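Local coordinates for enoyl-CoA hydratase (PDB 5KJP), which catalyses the reversible hydration of 2-trans-enoyl-CoA thioesters to 3-hydroxyacyl-CoA in fatty acid metabolism, as a member of the crotonase superfamily, at the interface of chains A and B. Numbering follows the deposited sequence. Chains: chain A/B, Enoyl-CoA hydratase.

Contact 1: the interface of chains A and B. Residues chain A 146-147, 151-152; chain B 218, 225, 231, 234.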
loop_
_atom_site.group_PDB
_atom_site.type_symbol
_atom_site.label_atom_id
_atom_site.label_comp_id
_atom_site.label_asym_id
_atom_site.label_seq_id
_atom_site.Cartn_x
_atom_site.Cartn_y
_atom_site.Cartn_z
ATOM N N ALA A 146 -1.220 19.394 7.296
ATOM C CA ALA A 146 -2.220 19.131 6.262
ATOM C C ALA A 146 -3.398 18.346 6.832
ATOM O O ALA A 146 -3.457 17.118 6.710
ATOM C CB ALA A 146 -1.597 18.377 5.093
ATOM N N GLY A 147 -4.342 19.060 7.434
ATOM C CA GLY A 147 -5.466 18.436 8.122
ATOM C C GLY A 147 -6.730 18.193 7.308
ATOM O O GLY A 147 -7.775 17.828 7.861
ATOM N N LEU A 151 -2.848 13.857 5.216
ATOM C CA LEU A 151 -2.086 12.903 6.012
ATOM C C LEU A 151 -2.825 11.579 6.164
ATOM O O LEU A 151 -2.205 10.545 6.388
ATOM C CB LEU A 151 -1.779 13.484 7.384
ATOM C CG LEU A 151 -0.979 14.782 7.386
ATOM C CD1 LEU A 151 -0.547 15.079 8.808
ATOM C CD2 LEU A 151 0.223 14.664 6.439
ATOM N N LEU A 152 -4.149 11.618 6.050
ATOM C CA LEU A 152 -4.959 10.418 6.218
ATOM C C LEU A 152 -5.045 9.600 4.936
ATOM O O LEU A 152 -5.249 8.388 4.983
ATOM C CB LEU A 152 -6.371 10.786 6.687
ATOM C CG LEU A 152 -6.457 11.571 7.993
ATOM C CD1 LEU A 152 -7.906 11.942 8.300
ATOM C CD2 LEU A 152 -5.830 10.785 9.149
ATOM N N ILE B 218 0.314 11.822 13.222
ATOM C CA ILE B 218 -0.956 11.532 12.565
ATOM C C ILE B 218 -0.776 10.385 11.569
ATOM O O ILE B 218 -1.581 9.459 11.541
ATOM C CB ILE B 218 -1.532 12.785 11.863
ATOM C CG1 ILE B 218 -2.016 13.791 12.913
ATOM C CG2 ILE B 218 -2.687 12.413 10.931
ATOM C CD1 ILE B 218 -2.101 15.215 12.403
ATOM N N TRP B 225 -6.791 3.960 13.286
ATOM C CA TRP B 225 -8.061 4.682 13.333
ATOM C C TRP B 225 -9.033 4.147 12.290
ATOM O O TRP B 225 -8.624 3.711 11.218
ATOM C CB TRP B 225 -7.854 6.181 13.105
ATOM C CG TRP B 225 -6.981 6.857 14.112
ATOM C CD1 TRP B 225 -6.632 6.392 15.344
ATOM C CD2 TRP B 225 -6.349 8.135 13.970
ATOM N NE1 TRP B 225 -5.816 7.302 15.982
ATOM C CE2 TRP B 225 -5.627 8.379 15.155
ATOM C CE3 TRP B 225 -6.323 9.096 12.951
ATOM C CZ2 TRP B 225 -4.886 9.543 15.349
ATOM C CZ3 TRP B 225 -5.586 10.247 13.144
ATOM C CH2 TRP B 225 -4.878 10.462 14.335
ATOM N N PHE B 231 -10.893 11.700 11.236
ATOM C CA PHE B 231 -10.827 13.157 11.254
ATOM C C PHE B 231 -10.952 13.733 12.669
ATOM O O PHE B 231 -10.275 14.707 13.005
ATOM C CB PHE B 231 -11.893 13.756 10.332
ATOM C CG PHE B 231 -11.433 13.916 8.904
ATOM C CD1 PHE B 231 -10.617 14.980 8.542
ATOM C CD2 PHE B 231 -11.803 12.998 7.931
ATOM C CE1 PHE B 231 -10.184 15.131 7.228
ATOM C CE2 PHE B 231 -11.375 13.143 6.617
ATOM C CZ PHE B 231 -10.563 14.210 6.266
ATOM N N GLN B 234 -7.709 13.007 14.435
ATOM C CA GLN B 234 -6.712 13.916 13.889
ATOM C C GLN B 234 -6.813 15.321 14.488
ATOM O O GLN B 234 -5.798 15.952 14.790
ATOM C CB GLN B 234 -6.848 13.992 12.363
ATOM C CG GLN B 234 -5.865 14.946 11.718
ATOM C CD GLN B 234 -6.035 15.028 10.215
ATOM O OE1 GLN B 234 -5.180 14.562 9.464
ATOM N NE2 GLN B 234 -7.140 15.622 9.769
HETATM O O HOH W 1 -5.086 15.127 6.921
#
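B:Gln234 reaches chain A through a bridging water, which lies 2.6 Å from the amide oxygen OE1 of B:Gln234. On the chain A side the same water sits 2.6 Å from the carbonyl O of A:Ala146 and receives the backbone N of A:Leu151 at 3.1 Å, with 142° at the hydrogen. With the amide placed this way the water would give a hydrogen to each oxygen while accepting from the backbone N-H; the 106° between A:Ala146 O and B:Gln234 OE1 at the water suits this double donation. The bridge thus ties the glutamine to both ends of a glycine-rich turn and is consistent with the amide oxygen, rather than the NH2, facing the water.

The glutamine gets there by leaving its helix with CG opposite the backbone N (chi1 179°) and staying extended. Its NE2 comes within 3.0 Å of A:Gly147 O, but the N-H is not aimed at that carbonyl, so the pair is a close polar approach and not a hydrogen bond. The same A:Gly147 O lies in the plane of the B:Phe231 ring, at its edge, 3.7 Å from CE1.

A:Leu152 spreads its two methyl groups between different partners. CD1 stands over the centre of the B:Phe231 face, 3.8 Å from the ring centroid, in a CH-pi contact. CD2 turns to the B:Trp225 indole, 4.0 Å from CZ3, and also meets B:Ile218, while CG and both methyls pass beside the glutamine amide. Next to it, the CB of A:Leu151 touches CG2 of B:Ile218 at 3.8 Å, the two side chains lying roughly perpendicular.

In the fold, chain A supplies the loop and first turn of helix 150-157. Chain B brings helices 209-221 and 230-242, with B:Trp225 in the connection between them, so a helical hairpin from its C-terminal part closes over the start of the neighbour's helix.

Contact 2: the interface of chains A and B. Residues chain A 140, 151, 164, 167-168; chain B 212, 215-216, 219.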
loop_
_atom_site.group_PDB
_atom_site.type_symbol
_atom_site.label_atom_id
_atom_site.label_comp_id
_atom_site.label_asym_id
_atom_site.label_seq_id
_atom_site.Cartn_x
_atom_site.Cartn_y
_atom_site.Cartn_z
ATOM N N VAL A 140 3.828 22.028 6.625
ATOM C CA VAL A 140 4.810 22.081 7.715
ATOM C C VAL A 140 5.801 23.232 7.551
ATOM O O VAL A 140 6.406 23.674 8.521
ATOM C CB VAL A 140 5.613 20.759 7.843
ATOM C CG1 VAL A 140 4.719 19.628 8.358
ATOM C CG2 VAL A 140 6.284 20.403 6.520
ATOM N N LEU A 151 -2.848 13.857 5.216
ATOM C CA LEU A 151 -2.086 12.903 6.012
ATOM C C LEU A 151 -2.825 11.579 6.164
ATOM O O LEU A 151 -2.205 10.545 6.388
ATOM C CB LEU A 151 -1.779 13.484 7.384
ATOM C CG LEU A 151 -0.979 14.782 7.386
ATOM C CD1 LEU A 151 -0.547 15.079 8.808
ATOM C CD2 LEU A 151 0.223 14.664 6.439
HETATM N N MSE A 164 5.297 9.906 3.935
HETATM C CA MSE A 164 5.997 10.483 5.089
HETATM C C MSE A 164 6.989 11.563 4.654
HETATM O O MSE A 164 7.011 12.670 5.209
HETATM C CB MSE A 164 6.733 9.386 5.877
HETATM C CG MSE A 164 7.464 9.871 7.138
HETATM SE SE MSE A 164 6.233 10.444 8.558
HETATM C CE MSE A 164 5.631 8.668 9.143
ATOM N N ALA A 167 5.281 14.660 3.423
ATOM C CA ALA A 167 4.606 15.349 4.514
ATOM C C ALA A 167 5.593 16.092 5.430
ATOM O O ALA A 167 5.297 17.192 5.913
ATOM C CB ALA A 167 3.765 14.357 5.321
ATOM N N LEU A 168 6.764 15.506 5.661
ATOM C CA LEU A 168 7.737 16.100 6.584
ATOM C C LEU A 168 8.596 17.176 5.926
ATOM O O LEU A 168 9.061 18.101 6.592
ATOM C CB LEU A 168 8.646 15.018 7.179
ATOM C CG LEU A 168 7.959 13.950 8.035
ATOM C CD1 LEU A 168 8.984 13.052 8.711
ATOM C CD2 LEU A 168 7.033 14.590 9.061
ATOM N N VAL B 212 6.012 19.206 12.317
ATOM C CA VAL B 212 6.683 17.999 11.843
ATOM C C VAL B 212 6.351 16.798 12.735
ATOM O O VAL B 212 5.995 15.722 12.242
ATOM C CB VAL B 212 8.216 18.213 11.779
ATOM C CG1 VAL B 212 8.952 16.885 11.692
ATOM C CG2 VAL B 212 8.579 19.123 10.595
ATOM N N THR B 215 2.747 15.839 12.374
ATOM C CA THR B 215 2.510 15.222 11.075
ATOM C C THR B 215 2.890 13.745 11.122
ATOM O O THR B 215 2.134 12.880 10.666
ATOM C CB THR B 215 3.293 15.945 9.966
ATOM O OG1 THR B 215 2.732 17.251 9.772
ATOM C CG2 THR B 215 3.204 15.174 8.655
ATOM N N LYS B 216 4.050 13.456 11.702
ATOM C CA LYS B 216 4.481 12.075 11.855
ATOM C C LYS B 216 3.507 11.310 12.742
ATOM O O LYS B 216 3.146 10.168 12.451
ATOM C CB LYS B 216 5.898 12.000 12.433
ATOM C CG LYS B 216 6.285 10.598 12.872
ATOM C CD LYS B 216 7.751 10.485 13.273
ATOM C CE LYS B 216 7.993 9.173 14.005
ATOM N NZ LYS B 216 9.447 8.907 14.247
ATOM N N ILE B 219 0.290 10.419 10.778
ATOM C CA ILE B 219 0.512 9.342 9.811
ATOM C C ILE B 219 0.697 7.981 10.505
ATOM O O ILE B 219 0.104 6.981 10.090
ATOM C CB ILE B 219 1.714 9.640 8.901
ATOM C CG1 ILE B 219 1.378 10.816 7.970
ATOM C CG2 ILE B 219 2.095 8.399 8.088
ATOM C CD1 ILE B 219 2.531 11.270 7.089
#
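The gamma-methyl of B:Thr215 is the centre of this patch. Its CG2 presses on CB of A:Ala167 at 3.5 Å, tighter than usual for two carbons, and lies 3.7 Å from CD2 of A:Leu151, whose side chain crosses it at about a right angle. CD2 of A:Leu168 adds a further contact as that leucine runs past the threonine in the opposite direction.

One turn along the same chain B helix, B:Ile219 extends the apolar surface. Its CD1 meets CB of A:Ala167 at 3.8 Å, while its other branch, CG2, touches CE of the selenomethionine A:Met164 at 3.7 Å. Bends at chi2 (69°) and chi3 (75°) fold the A:Met164 chain back, bringing both its selenium and its methyl against the chain B helix. The SE atom of A:Met164 packs 4.1 Å from CA of B:Lys216; the lysine's extended chain carries its terminal amine NZ away from the selenium.

Toward the rim the partners become more polar. CD2 of A:Leu168 rests 3.5 Å from the backbone O of B:Val212 and also contacts CG1 of that valine. The two branches of B:Thr215 are divided between surroundings: with OG1 beside the backbone N (chi1 -69°), the methyl points into the apolar centre and the hydroxyl toward A:Val140, whose CG1 is 3.4 Å from OG1.

The patch packs B:209-221 against A:160-169, flanked by A:150-157 and the 3-10 helix A:138-142. Its closely fitted aliphatic surface probably supports subunit association in the trimer, the unit from which crotonase hexamers are typically built.

The C-alpha centres of contact 1 and contact 2 are about 9 Å apart, and the two form one continuous stretch of subunit interface. A:Leu151 belongs to both, and helix B:209-221 runs through both: B:Ile218 faces contact 1, whereas B:Val212, B:Thr215, B:Lys216 and B:Ile219 serve contact 2. Packing on B:Ile218 and that of contact 2 hold this helix from neighbouring sides, while the water bridge of contact 1 engages the next one, B:230-242. Since the deposited assembly has three copies and crotonases commonly form trimers that pair into hexamers, this interface is probably biological; the relation between chains A and B is not an exact two-fold.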